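Local coordinates for SusD-like protein BACOVA_02651 (Bacteroides ovatus, PDB 5E75) that binds polysaccharide at the cell surface and probably mediates capture of xyloglucan before its transport into the periplasm for degradation, at residues A[26-31]-A[85-89]; A[75-80]-A[127-132]; A[79-83]-A[120-124]; A[147-153]-A[512-517]. All blocks are in the same frame, centred on the assembly; numbering follows the deposited sequence.

Interactions 1, 2 and 3 all use helix 70-95. Interactions 2 and 3 have F79 and Y80 in common, and their centres lie about 6 Å apart. They meet at I132, whose O is 2.7 Å from Y121 OH, a hydrogen bond. Interaction 1 sits further along the helix, its centre about 11 Å from that of interaction 3; A31 O is 3.4 Å from V82 CG2. Interaction 4 joins the same region from the C-terminal end of the chain. V131 O of interaction 2 is 2.9 Å from N149 N of interaction 4, a hydrogen bond, with centres about 14 Å apart. A bound 1,2-ethanediol, probably from the crystallisation liquor, touches interaction 2.

Interaction 1 (A[26-31]-A[85-89]); sequences PLYNRA and MANSV
Segment 26-31 is a compact turn. P26 to Y28 form the end of a 3-10 turn. N29 N and A31 N both bond to P26 O, at 3.2 and 3.0 Å. N29 OD1 accepts R30 N at 2.7 Å. Segment 85-89 is regular alpha helix, with V89 N to M85 O at 2.9 Å. The backbones come nearest at A31 and M85, with CA atoms 6.5 Å apart.

M85 is the main bump. Its chi angles are t, t, m, so the side chain runs out straight and bends at the sulfur. SD enters a hollow of the turn: it lies 3.8 Å from P26 CB, 3.7 Å from L27 N and 3.8 Å from A31 CB. CE reaches on to R30 CG at 4.2 Å. The answering bump is L27, rotamer mt. Its CD2 is 3.7 Å from M85 CG and 3.8 Å from A86 N, while CD1 is 4.1 Å from V89 CG2. This apolar packing seats the turn after helix 17-24 on helix 70-95, in the helical, TPR-related part of this SusD-family protein.

Helix 33-36 follows the turn. A86 and V89 also touch A113 of helix 103-125, which packs beside helix 70-95.

Interaction 2 (A[75-80]-A[127-132]); sequences AWSGFY and IWGPVI. With EDO (1,2-ethanediol), chain D.
W76, W128 and Y80 carry most of this buried contact. Segment 75-80 is alpha helix, with F79 N to A75 O at 2.8 Å and Y80 N to W76 O at 3.0 Å. Segment 127-132 is irregular and turns at G129 (phi 88°, psi -111°); a CB here would jam against W128 O and clash with P130 CD, so glycine fits. CA atoms stay far apart: 9.5 Å for both W76-W128 and Y80-I132, so side chains fill the gap.

W76 takes chi1 t and chi2 -93°. It points its edge at the face of W128 (chi1 m, chi2 -77°). This is a T-shaped stack, with six-membered rings 4.9 Å apart at their centroids and planes at 89°. W76 CE3 lies 3.7 Å from W128 CE2. W128 CH2 reaches A75 CB at 4.0 Å, and W128 CZ3 lies 4.0 Å from F79 CD2. W128 NE1 bonds to P496 O.

The aromatic cluster packs the loop that leaves helix 103-125 back onto helix 70-95, within the helical, TPR-related part of this SusD-family protein. F79 CE2 meets I127 CD1 at 3.4 Å.

Y80 (chi1 -85°) reaches past V131; Y80 OH is 3.6 Å from V131 CB. Its OH donates to I132 O at 2.7 Å. A 1,2-ethanediol lies alongside: W76 NE1 donates to its O1 at 2.9 Å, and its C1 sits over the Y80 ring, 3.9 Å from Y80 CE2.

Interaction 3 (A[79-83]-A[120-124]); sequences FYSVV and AYFYM
Two helices pass nearly antiparallel: the short axes of 79-83 and 120-124 come within 9.5 Å and cross at -152°. The closest CA pair is F79-A120, at 5.2 Å; the small A120 side chain lets the backbones approach there.

F79 (chi1 m) points across the interface. Its ring reaches Y123 CB from CE1 and M124 CG from CD2, both at 3.6 Å. The F79 and Y123 rings are slid apart, centroids 5.7 Å apart and planes at 30°. The CA-CB bond of Y80 points sideways, but chi1 of -85° brings its ring up to M124 (chi m, t, m). M124 CE lies over the ring face, 4.0 Å from the Y80 centroid, a CH-pi contact. M124 SD is 3.5 Å from Y80 CE2, so the pair is also Met-aromatic. V82 CB meets A120 CB at 3.9 Å. V83 CG2 (chi1 t) lies over the Y121 ring face, 4.0 Å from its centroid, a CH-pi contact; V83 CG2 is 4.2 Å from M124 CE.

The pair forms an antiparallel hairpin, consistent with the TPR-related fold. With Y80 OH and Y121 OH bonded to I132 O, outside these segments, the helices meet through shape and dispersion, not through hydrogen bonds.

Interaction 4 (A[147-153]-A[512-517]); sequences PLNREED and PVPYTF
R150 lays one face of its guanidinium over P514, with NH2 3.5 Å from P514 CB. Its side chain is m, t, m, and it folds back to D153. R150 NE to D153 OD2 (3.0 Å) is a salt bridge, and NH2 to D153 OD1 is 3.1 Å. R150 N also bonds to D153 OD2 at 3.0 Å.

Residues 147-150 are extended up to the helix that begins at E151, and 512-517 is extended throughout. L148 CA and P512 CA are the closest pair, 4.4 Å apart. V513 N donates to L148 O at 2.8 Å. N149 (chi1 m) sends ND2 to V513 O at 3.1 Å, and R150 N to the same oxygen, at 3.5 Å, is weak. N149 OD1 takes the backbone NH of L133. L148 CB packs on P512 CB at 3.9 Å. Further on, Y515 N to D153 OD1 (3.4 Å) is a weak bond. One water donates to both D153 OD1 and Y515 O, at 2.8 Å each.

The C-terminal tail thus lies along the start of helix 151-168. There R150 is the N-cap residue, and the N3 side chain, D153, accepts its backbone NH, as in one half of a capping box.

Interaction 1 (A[26-31]-A[85-89])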
loop_
_atom_site.group_PDB
_atom_site.type_symbol
_atom_site.label_atom_id
_atom_site.label_comp_id
_atom_site.label_asym_id
_atom_site.label_seq_id
_atom_site.Cartn_x
_atom_site.Cartn_y
_atom_site.Cartn_z
ATOM N N PRO A 26 11.732 -14.567 -7.871
ATOM C CA PRO A 26 11.775 -13.155 -8.280
ATOM C C PRO A 26 10.401 -12.478 -8.435
ATOM O O PRO A 26 10.343 -11.244 -8.524
ATOM C CB PRO A 26 12.507 -13.196 -9.627
ATOM C CG PRO A 26 13.283 -14.490 -9.618
ATOM C CD PRO A 26 12.422 -15.437 -8.847
ATOM N N LEU A 27 9.313 -13.246 -8.459
ATOM C CA LEU A 27 7.971 -12.648 -8.420
ATOM C C LEU A 27 7.721 -11.815 -7.169
ATOM O O LEU A 27 6.810 -10.993 -7.139
ATOM C CB LEU A 27 6.895 -13.734 -8.494
ATOM C CG LEU A 27 6.725 -14.479 -9.813
ATOM C CD1 LEU A 27 5.809 -15.675 -9.618
ATOM C CD2 LEU A 27 6.171 -13.559 -10.895
ATOM N N TYR A 28 8.527 -12.046 -6.139
ATOM C CA TYR A 28 8.363 -11.357 -4.870
ATOM C C TYR A 28 9.312 -10.178 -4.699
ATOM O O TYR A 28 9.237 -9.490 -3.689
ATOM C CB TYR A 28 8.595 -12.327 -3.714
ATOM C CG TYR A 28 7.560 -13.430 -3.580
ATOM C CD1 TYR A 28 7.627 -14.601 -4.346
ATOM C CD2 TYR A 28 6.542 -13.322 -2.653
ATOM C CE1 TYR A 28 6.678 -15.609 -4.195
ATOM C CE2 TYR A 28 5.595 -14.322 -2.504
ATOM C CZ TYR A 28 5.667 -15.454 -3.263
ATOM O OH TYR A 28 4.696 -16.415 -3.085
ATOM N N ASN A 29 10.219 -9.943 -5.646
ATOM C CA ASN A 29 11.159 -8.826 -5.503
ATOM C C ASN A 29 11.492 -8.166 -6.835
ATOM O O ASN A 29 10.979 -7.099 -7.135
ATOM C CB ASN A 29 12.417 -9.212 -4.684
ATOM C CG ASN A 29 12.989 -10.586 -5.022
ATOM O OD1 ASN A 29 13.279 -10.901 -6.181
ATOM N ND2 ASN A 29 13.218 -11.385 -3.984
ATOM N N ARG A 30 12.318 -8.817 -7.651
ATOM C CA ARG A 30 12.711 -8.263 -8.932
ATOM C C ARG A 30 11.519 -7.759 -9.757
ATOM O O ARG A 30 11.580 -6.696 -10.373
ATOM C CB ARG A 30 13.495 -9.328 -9.713
ATOM C CG ARG A 30 13.995 -8.881 -11.055
ATOM C CD ARG A 30 14.877 -9.960 -11.675
ATOM N NE ARG A 30 15.436 -9.508 -12.942
ATOM C CZ ARG A 30 16.470 -10.075 -13.555
ATOM N NH1 ARG A 30 17.076 -11.129 -13.021
ATOM N NH2 ARG A 30 16.900 -9.579 -14.709
ATOM N N ALA A 31 10.436 -8.526 -9.777
ATOM C CA ALA A 31 9.259 -8.143 -10.540
ATOM C C ALA A 31 8.694 -6.777 -10.145
ATOM O O ALA A 31 8.236 -6.031 -11.007
ATOM C CB ALA A 31 8.198 -9.194 -10.393
ATOM N N MET A 85 6.448 -10.963 -16.041
ATOM C CA MET A 85 7.135 -12.054 -15.326
ATOM C C MET A 85 6.190 -13.206 -14.953
ATOM O O MET A 85 6.549 -14.388 -15.053
ATOM C CB MET A 85 7.873 -11.571 -14.074
ATOM C CG MET A 85 8.725 -12.697 -13.487
ATOM S SD MET A 85 9.652 -12.298 -12.012
ATOM C CE MET A 85 10.722 -11.032 -12.634
ATOM N N ALA A 86 4.999 -12.869 -14.473
ATOM C CA ALA A 86 3.987 -13.875 -14.166
ATOM C C ALA A 86 3.704 -14.714 -15.415
ATOM O O ALA A 86 3.642 -15.954 -15.355
ATOM C CB ALA A 86 2.701 -13.204 -13.665
ATOM N N ASN A 87 3.508 -14.041 -16.544
ATOM C CA ASN A 87 3.235 -14.751 -17.796
ATOM C C ASN A 87 4.400 -15.680 -18.183
ATOM O O ASN A 87 4.185 -16.814 -18.625
ATOM C CB ASN A 87 2.925 -13.762 -18.919
ATOM C CG ASN A 87 1.648 -12.995 -18.683
ATOM O OD1 ASN A 87 0.829 -13.370 -17.837
ATOM N ND2 ASN A 87 1.458 -11.932 -19.446
ATOM N N SER A 88 5.621 -15.212 -17.972
ATOM C CA SER A 88 6.796 -16.024 -18.275
ATOM C C SER A 88 6.873 -17.249 -17.376
ATOM O O SER A 88 7.206 -18.350 -17.848
ATOM C CB SER A 88 8.065 -15.204 -18.153
ATOM O OG SER A 88 8.158 -14.254 -19.197
ATOM N N VAL A 89 6.589 -17.083 -16.089
ATOM C CA VAL A 89 6.540 -18.217 -15.171
ATOM C C VAL A 89 5.492 -19.244 -15.599
ATOM O O VAL A 89 5.760 -20.444 -15.620
ATOM C CB VAL A 89 6.249 -17.745 -13.719
ATOM C CG1 VAL A 89 5.857 -18.910 -12.812
ATOM C CG2 VAL A 89 7.449 -17.028 -13.172
#

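Interaction 2 (A[75-80]-A[127-132])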
loop_
_atom_site.group_PDB
_atom_site.type_symbol
_atom_site.label_atom_id
_atom_site.label_comp_id
_atom_site.label_asym_id
_atom_site.label_seq_id
_atom_site.Cartn_x
_atom_site.Cartn_y
_atom_site.Cartn_z
ATOM N N ALA A 75 5.909 3.448 -12.517
ATOM C CA ALA A 75 4.869 2.576 -11.961
ATOM C C ALA A 75 4.299 1.643 -13.032
ATOM O O ALA A 75 4.160 0.444 -12.806
ATOM C CB ALA A 75 3.758 3.407 -11.314
ATOM N N TRP A 76 4.014 2.221 -14.192
ATOM C CA TRP A 76 3.489 1.475 -15.345
ATOM C C TRP A 76 4.458 0.364 -15.709
ATOM O O TRP A 76 4.060 -0.787 -15.861
ATOM C CB TRP A 76 3.283 2.427 -16.518
ATOM C CG TRP A 76 2.651 1.848 -17.793
ATOM C CD1 TRP A 76 3.305 1.335 -18.879
ATOM C CD2 TRP A 76 1.248 1.788 -18.108
ATOM N NE1 TRP A 76 2.395 0.966 -19.839
ATOM C CE2 TRP A 76 1.127 1.223 -19.387
ATOM C CE3 TRP A 76 0.081 2.158 -17.424
ATOM C CZ2 TRP A 76 -0.113 1.009 -19.994
ATOM C CZ3 TRP A 76 -1.142 1.928 -18.027
ATOM C CH2 TRP A 76 -1.229 1.380 -19.301
ATOM N N SER A 77 5.738 0.707 -15.818
ATOM C CA SER A 77 6.778 -0.290 -16.078
ATOM C C SER A 77 6.823 -1.380 -15.018
ATOM O O SER A 77 6.923 -2.561 -15.342
ATOM C CB SER A 77 8.165 0.370 -16.159
ATOM O OG SER A 77 9.186 -0.616 -16.378
ATOM N N GLY A 78 6.779 -0.989 -13.747
ATOM C CA GLY A 78 6.826 -1.941 -12.658
ATOM C C GLY A 78 5.671 -2.910 -12.634
ATOM O O GLY A 78 5.864 -4.120 -12.533
ATOM N N PHE A 79 4.440 -2.391 -12.738
ATOM C CA PHE A 79 3.293 -3.266 -12.702
ATOM C C PHE A 79 3.310 -4.188 -13.918
ATOM O O PHE A 79 3.016 -5.373 -13.775
ATOM C CB PHE A 79 1.986 -2.467 -12.646
ATOM C CG PHE A 79 1.811 -1.657 -11.382
ATOM C CD1 PHE A 79 1.929 -2.237 -10.122
ATOM C CD2 PHE A 79 1.526 -0.316 -11.455
ATOM C CE1 PHE A 79 1.766 -1.473 -8.955
ATOM C CE2 PHE A 79 1.369 0.445 -10.301
ATOM C CZ PHE A 79 1.484 -0.139 -9.058
ATOM N N TYR A 80 3.647 -3.655 -15.095
ATOM C CA TYR A 80 3.729 -4.530 -16.269
ATOM C C TYR A 80 4.903 -5.510 -16.192
ATOM O O TYR A 80 4.838 -6.576 -16.781
ATOM C CB TYR A 80 3.687 -3.743 -17.595
ATOM C CG TYR A 80 2.257 -3.472 -17.985
ATOM C CD1 TYR A 80 1.447 -4.502 -18.434
ATOM C CD2 TYR A 80 1.678 -2.217 -17.823
ATOM C CE1 TYR A 80 0.133 -4.297 -18.758
ATOM C CE2 TYR A 80 0.330 -2.006 -18.145
ATOM C CZ TYR A 80 -0.417 -3.058 -18.618
ATOM O OH TYR A 80 -1.748 -2.861 -18.933
ATOM N N ILE A 127 -5.344 3.262 -10.220
ATOM C CA ILE A 127 -4.458 4.358 -10.648
ATOM C C ILE A 127 -4.935 4.926 -11.983
ATOM O O ILE A 127 -5.231 6.120 -12.086
ATOM C CB ILE A 127 -2.969 3.897 -10.815
ATOM C CG1 ILE A 127 -2.393 3.460 -9.483
ATOM C CG2 ILE A 127 -2.101 5.026 -11.438
ATOM C CD1 ILE A 127 -1.101 2.633 -9.604
ATOM N N TRP A 128 -5.035 4.065 -12.993
ATOM C CA TRP A 128 -5.444 4.450 -14.345
ATOM C C TRP A 128 -6.880 4.050 -14.700
ATOM O O TRP A 128 -7.507 4.709 -15.533
ATOM C CB TRP A 128 -4.503 3.833 -15.397
ATOM C CG TRP A 128 -3.126 4.415 -15.345
ATOM C CD1 TRP A 128 -2.748 5.628 -15.833
ATOM C CD2 TRP A 128 -1.959 3.838 -14.747
ATOM N NE1 TRP A 128 -1.413 5.852 -15.572
ATOM C CE2 TRP A 128 -0.902 4.760 -14.919
ATOM C CE3 TRP A 128 -1.701 2.634 -14.084
ATOM C CZ2 TRP A 128 0.378 4.528 -14.433
ATOM C CZ3 TRP A 128 -0.420 2.395 -13.624
ATOM C CH2 TRP A 128 0.605 3.339 -13.800
ATOM N N GLY A 129 -7.401 2.992 -14.077
ATOM C CA GLY A 129 -8.708 2.456 -14.439
ATOM C C GLY A 129 -8.537 1.436 -15.552
ATOM O O GLY A 129 -7.959 0.387 -15.314
ATOM N N PRO A 130 -9.000 1.737 -16.778
ATOM C CA PRO A 130 -8.742 0.818 -17.887
ATOM C C PRO A 130 -7.251 0.608 -18.084
ATOM O O PRO A 130 -6.465 1.560 -18.019
ATOM C CB PRO A 130 -9.363 1.543 -19.095
ATOM C CG PRO A 130 -10.381 2.472 -18.505
ATOM C CD PRO A 130 -9.789 2.911 -17.205
ATOM N N VAL A 131 -6.859 -0.635 -18.328
ATOM C CA VAL A 131 -5.471 -0.959 -18.675
ATOM C C VAL A 131 -5.490 -2.116 -19.673
ATOM O O VAL A 131 -6.560 -2.672 -19.941
ATOM C CB VAL A 131 -4.606 -1.320 -17.429
ATOM C CG1 VAL A 131 -4.354 -0.081 -16.563
ATOM C CG2 VAL A 131 -5.244 -2.428 -16.620
ATOM N N ILE A 132 -4.340 -2.470 -20.241
ATOM C CA ILE A 132 -4.267 -3.553 -21.216
ATOM C C ILE A 132 -4.091 -4.887 -20.491
ATOM O O ILE A 132 -3.102 -5.076 -19.774
ATOM C CB ILE A 132 -3.076 -3.331 -22.168
ATOM C CG1 ILE A 132 -3.212 -1.979 -22.867
ATOM C CG2 ILE A 132 -2.993 -4.447 -23.189
ATOM C CD1 ILE A 132 -1.957 -1.503 -23.572
HETATM C C1 EDO D . 1.716 -2.158 -21.746
HETATM O O1 EDO D . 2.415 -0.949 -22.058
HETATM C C2 EDO D . 2.598 -3.355 -22.028
HETATM O O2 EDO D . 3.909 -3.099 -21.512
#

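Interaction 3 (A[79-83]-A[120-124])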
loop_
_atom_site.group_PDB
_atom_site.type_symbol
_atom_site.label_atom_id
_atom_site.label_comp_id
_atom_site.label_asym_id
_atom_site.label_seq_id
_atom_site.Cartn_x
_atom_site.Cartn_y
_atom_site.Cartn_z
ATOM N N PHE A 79 4.440 -2.391 -12.738
ATOM C CA PHE A 79 3.293 -3.266 -12.702
ATOM C C PHE A 79 3.310 -4.188 -13.918
ATOM O O PHE A 79 3.016 -5.373 -13.775
ATOM C CB PHE A 79 1.986 -2.467 -12.646
ATOM C CG PHE A 79 1.811 -1.657 -11.382
ATOM C CD1 PHE A 79 1.929 -2.237 -10.122
ATOM C CD2 PHE A 79 1.526 -0.316 -11.455
ATOM C CE1 PHE A 79 1.766 -1.473 -8.955
ATOM C CE2 PHE A 79 1.369 0.445 -10.301
ATOM C CZ PHE A 79 1.484 -0.139 -9.058
ATOM N N TYR A 80 3.647 -3.655 -15.095
ATOM C CA TYR A 80 3.729 -4.530 -16.269
ATOM C C TYR A 80 4.903 -5.510 -16.192
ATOM O O TYR A 80 4.838 -6.576 -16.781
ATOM C CB TYR A 80 3.687 -3.743 -17.595
ATOM C CG TYR A 80 2.257 -3.472 -17.985
ATOM C CD1 TYR A 80 1.447 -4.502 -18.434
ATOM C CD2 TYR A 80 1.678 -2.217 -17.823
ATOM C CE1 TYR A 80 0.133 -4.297 -18.758
ATOM C CE2 TYR A 80 0.330 -2.006 -18.145
ATOM C CZ TYR A 80 -0.417 -3.058 -18.618
ATOM O OH TYR A 80 -1.748 -2.861 -18.933
ATOM N N SER A 81 5.937 -5.184 -15.430
ATOM C CA SER A 81 7.007 -6.150 -15.177
ATOM C C SER A 81 6.494 -7.336 -14.362
ATOM O O SER A 81 6.857 -8.489 -14.602
ATOM C CB SER A 81 8.185 -5.482 -14.460
ATOM O OG SER A 81 8.901 -4.622 -15.325
ATOM N N VAL A 82 5.633 -7.068 -13.385
ATOM C CA VAL A 82 4.993 -8.151 -12.641
ATOM C C VAL A 82 4.142 -9.014 -13.579
ATOM O O VAL A 82 4.214 -10.252 -13.543
ATOM C CB VAL A 82 4.118 -7.626 -11.459
ATOM C CG1 VAL A 82 3.456 -8.790 -10.735
ATOM C CG2 VAL A 82 4.947 -6.820 -10.475
ATOM N N VAL A 83 3.321 -8.374 -14.401
ATOM C CA VAL A 83 2.447 -9.097 -15.300
ATOM C C VAL A 83 3.262 -9.962 -16.249
ATOM O O VAL A 83 2.965 -11.146 -16.412
ATOM C CB VAL A 83 1.555 -8.129 -16.117
ATOM C CG1 VAL A 83 0.773 -8.881 -17.204
ATOM C CG2 VAL A 83 0.612 -7.342 -15.176
ATOM N N ALA A 120 -0.956 -6.791 -9.270
ATOM C CA ALA A 120 -0.513 -5.733 -10.154
ATOM C C ALA A 120 -1.692 -5.070 -10.860
ATOM O O ALA A 120 -1.784 -3.849 -10.886
ATOM C CB ALA A 120 0.503 -6.273 -11.155
ATOM N N TYR A 121 -2.592 -5.870 -11.421
ATOM C CA TYR A 121 -3.752 -5.309 -12.103
ATOM C C TYR A 121 -4.677 -4.587 -11.128
ATOM O O TYR A 121 -5.267 -3.580 -11.486
ATOM C CB TYR A 121 -4.506 -6.358 -12.938
ATOM C CG TYR A 121 -3.919 -6.564 -14.307
ATOM C CD1 TYR A 121 -3.854 -5.523 -15.212
ATOM C CD2 TYR A 121 -3.397 -7.791 -14.701
ATOM C CE1 TYR A 121 -3.304 -5.682 -16.465
ATOM C CE2 TYR A 121 -2.850 -7.960 -15.961
ATOM C CZ TYR A 121 -2.803 -6.910 -16.844
ATOM O OH TYR A 121 -2.242 -7.082 -18.103
ATOM N N PHE A 122 -4.798 -5.071 -9.895
ATOM C CA PHE A 122 -5.667 -4.403 -8.923
ATOM C C PHE A 122 -5.101 -3.047 -8.522
ATOM O O PHE A 122 -5.863 -2.077 -8.348
ATOM C CB PHE A 122 -5.907 -5.315 -7.716
ATOM C CG PHE A 122 -6.989 -4.843 -6.744
ATOM C CD1 PHE A 122 -8.185 -4.270 -7.162
ATOM C CD2 PHE A 122 -6.812 -5.044 -5.397
ATOM C CE1 PHE A 122 -9.142 -3.891 -6.232
ATOM C CE2 PHE A 122 -7.776 -4.664 -4.471
ATOM C CZ PHE A 122 -8.923 -4.097 -4.893
ATOM N N TYR A 123 -3.779 -2.918 -8.398
ATOM C CA TYR A 123 -3.191 -1.597 -8.213
ATOM C C TYR A 123 -3.469 -0.706 -9.431
ATOM O O TYR A 123 -3.919 0.443 -9.299
ATOM C CB TYR A 123 -1.687 -1.690 -7.992
ATOM C CG TYR A 123 -1.237 -2.193 -6.628
ATOM C CD1 TYR A 123 -1.699 -1.625 -5.449
ATOM C CD2 TYR A 123 -0.302 -3.221 -6.533
ATOM C CE1 TYR A 123 -1.260 -2.074 -4.235
ATOM C CE2 TYR A 123 0.154 -3.677 -5.312
ATOM C CZ TYR A 123 -0.325 -3.092 -4.157
ATOM O OH TYR A 123 0.104 -3.525 -2.909
ATOM N N MET A 124 -3.199 -1.216 -10.632
ATOM C CA MET A 124 -3.383 -0.409 -11.846
ATOM C C MET A 124 -4.814 0.078 -12.030
ATOM O O MET A 124 -5.051 1.208 -12.478
ATOM C CB MET A 124 -2.955 -1.178 -13.083
ATOM C CG MET A 124 -1.446 -1.342 -13.166
ATOM S SD MET A 124 -0.833 -1.691 -14.821
ATOM C CE MET A 124 -0.993 -3.435 -14.803
#

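Interaction 4 (A[147-153]-A[512-517])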
loop_
_atom_site.group_PDB
_atom_site.type_symbol
_atom_site.label_atom_id
_atom_site.label_comp_id
_atom_site.label_asym_id
_atom_site.label_seq_id
_atom_site.Cartn_x
_atom_site.Cartn_y
_atom_site.Cartn_z
ATOM N N PRO A 147 -5.312 -2.279 -27.619
ATOM C CA PRO A 147 -6.257 -1.415 -26.919
ATOM C C PRO A 147 -6.345 -1.678 -25.423
ATOM O O PRO A 147 -6.011 -2.767 -24.937
ATOM C CB PRO A 147 -7.593 -1.772 -27.573
ATOM C CG PRO A 147 -7.429 -3.171 -28.040
ATOM C CD PRO A 147 -6.002 -3.290 -28.448
ATOM N N LEU A 148 -6.789 -0.654 -24.711
ATOM C CA LEU A 148 -7.187 -0.782 -23.327
ATOM C C LEU A 148 -8.401 -1.687 -23.206
ATOM O O LEU A 148 -9.217 -1.774 -24.124
ATOM C CB LEU A 148 -7.561 0.594 -22.794
ATOM C CG LEU A 148 -6.437 1.628 -22.703
ATOM C CD1 LEU A 148 -7.027 3.033 -22.627
ATOM C CD2 LEU A 148 -5.606 1.330 -21.486
ATOM N N ASN A 149 -8.527 -2.339 -22.055
ATOM C CA ASN A 149 -9.742 -3.066 -21.712
ATOM C C ASN A 149 -10.523 -2.355 -20.617
ATOM O O ASN A 149 -9.963 -1.558 -19.863
ATOM C CB ASN A 149 -9.374 -4.489 -21.297
ATOM C CG ASN A 149 -8.700 -5.250 -22.417
ATOM O OD1 ASN A 149 -7.531 -5.644 -22.320
ATOM N ND2 ASN A 149 -9.431 -5.450 -23.507
ATOM N N ARG A 150 -11.821 -2.636 -20.529
ATOM C CA ARG A 150 -12.701 -1.879 -19.636
ATOM C C ARG A 150 -12.454 -2.214 -18.175
ATOM O O ARG A 150 -11.971 -3.287 -17.854
ATOM C CB ARG A 150 -14.165 -2.168 -19.964
ATOM C CG ARG A 150 -14.547 -1.897 -21.418
ATOM C CD ARG A 150 -15.921 -2.482 -21.727
ATOM N NE ARG A 150 -15.890 -3.928 -21.547
ATOM C CZ ARG A 150 -16.877 -4.762 -21.851
ATOM N NH1 ARG A 150 -18.006 -4.304 -22.379
ATOM N NH2 ARG A 150 -16.716 -6.062 -21.644
ATOM N N GLU A 151 -12.773 -1.278 -17.291
ATOM C CA GLU A 151 -12.668 -1.515 -15.865
ATOM C C GLU A 151 -13.350 -2.830 -15.448
ATOM O O GLU A 151 -12.790 -3.578 -14.644
ATOM C CB GLU A 151 -13.222 -0.305 -15.094
ATOM C CG GLU A 151 -12.346 0.946 -15.259
ATOM C CD GLU A 151 -12.892 2.206 -14.600
ATOM O OE1 GLU A 151 -13.904 2.141 -13.875
ATOM O OE2 GLU A 151 -12.303 3.284 -14.818
ATOM N N GLU A 152 -14.538 -3.140 -15.976
ATOM C CA GLU A 152 -15.199 -4.383 -15.593
ATOM C C GLU A 152 -14.409 -5.615 -16.032
ATOM O O GLU A 152 -14.392 -6.606 -15.308
ATOM C CB GLU A 152 -16.656 -4.463 -16.103
ATOM C CG GLU A 152 -17.650 -3.580 -15.332
ATOM C CD GLU A 152 -17.706 -3.923 -13.844
ATOM O OE1 GLU A 152 -17.883 -5.123 -13.530
ATOM O OE2 GLU A 152 -17.560 -2.996 -12.998
ATOM N N ASP A 153 -13.779 -5.556 -17.206
ATOM C CA ASP A 153 -12.935 -6.651 -17.675
ATOM C C ASP A 153 -11.768 -6.863 -16.720
ATOM O O ASP A 153 -11.397 -8.005 -16.428
ATOM C CB ASP A 153 -12.326 -6.363 -19.061
ATOM C CG ASP A 153 -13.346 -6.267 -20.178
ATOM O OD1 ASP A 153 -14.134 -7.205 -20.388
ATOM O OD2 ASP A 153 -13.284 -5.256 -20.911
ATOM N N PRO A 512 -11.589 2.053 -24.239
ATOM C CA PRO A 512 -11.355 0.632 -23.958
ATOM C C PRO A 512 -12.373 -0.270 -24.637
ATOM O O PRO A 512 -13.501 0.145 -24.971
ATOM C CB PRO A 512 -11.471 0.545 -22.428
ATOM C CG PRO A 512 -12.320 1.691 -22.051
ATOM C CD PRO A 512 -12.044 2.783 -23.044
ATOM N N VAL A 513 -11.959 -1.508 -24.850
ATOM C CA VAL A 513 -12.766 -2.489 -25.557
ATOM C C VAL A 513 -12.892 -3.738 -24.710
ATOM O O VAL A 513 -12.134 -3.935 -23.762
ATOM C CB VAL A 513 -12.150 -2.848 -26.913
ATOM C CG1 VAL A 513 -11.891 -1.574 -27.729
ATOM C CG2 VAL A 513 -10.849 -3.637 -26.751
ATOM N N PRO A 514 -13.865 -4.594 -25.030
ATOM C CA PRO A 514 -13.996 -5.822 -24.244
ATOM C C PRO A 514 -12.808 -6.758 -24.395
ATOM O O PRO A 514 -12.229 -6.862 -25.472
ATOM C CB PRO A 514 -15.257 -6.483 -24.823
ATOM C CG PRO A 514 -15.986 -5.374 -25.520
ATOM C CD PRO A 514 -14.939 -4.448 -26.030
ATOM N N TYR A 515 -12.481 -7.452 -23.316
ATOM C CA TYR A 515 -11.445 -8.482 -23.348
ATOM C C TYR A 515 -12.041 -9.817 -23.786
ATOM O O TYR A 515 -13.157 -10.159 -23.412
ATOM C CB TYR A 515 -10.809 -8.633 -21.961
ATOM C CG TYR A 515 -9.607 -9.559 -21.930
ATOM C CD1 TYR A 515 -8.426 -9.217 -22.577
ATOM C CD2 TYR A 515 -9.644 -10.761 -21.249
ATOM C CE1 TYR A 515 -7.318 -10.055 -22.558
ATOM C CE2 TYR A 515 -8.535 -11.613 -21.219
ATOM C CZ TYR A 515 -7.382 -11.249 -21.873
ATOM O OH TYR A 515 -6.275 -12.071 -21.861
ATOM N N THR A 516 -11.288 -10.570 -24.580
ATOM C CA THR A 516 -11.675 -11.937 -24.899
ATOM C C THR A 516 -11.096 -12.899 -23.878
ATOM O O THR A 516 -9.904 -13.215 -23.893
ATOM C CB THR A 516 -11.205 -12.346 -26.288
ATOM O OG1 THR A 516 -9.778 -12.274 -26.347
ATOM C CG2 THR A 516 -11.808 -11.434 -27.310
ATOM N N PHE A 517 -11.953 -13.346 -22.974
ATOM C CA PHE A 517 -11.536 -14.218 -21.889
ATOM C C PHE A 517 -11.279 -15.628 -22.397
ATOM O O PHE A 517 -11.918 -16.086 -23.346
ATOM C CB PHE A 517 -12.571 -14.192 -20.756
ATOM C CG PHE A 517 -12.482 -12.957 -19.898
ATOM C CD1 PHE A 517 -13.216 -11.816 -20.188
ATOM C CD2 PHE A 517 -11.625 -12.937 -18.819
ATOM C CE1 PHE A 517 -13.092 -10.680 -19.405
ATOM C CE2 PHE A 517 -11.500 -11.824 -18.047
ATOM C CZ PHE A 517 -12.226 -10.689 -18.334
HETATM O O HOH W 1 -15.307 -9.206 -21.892
#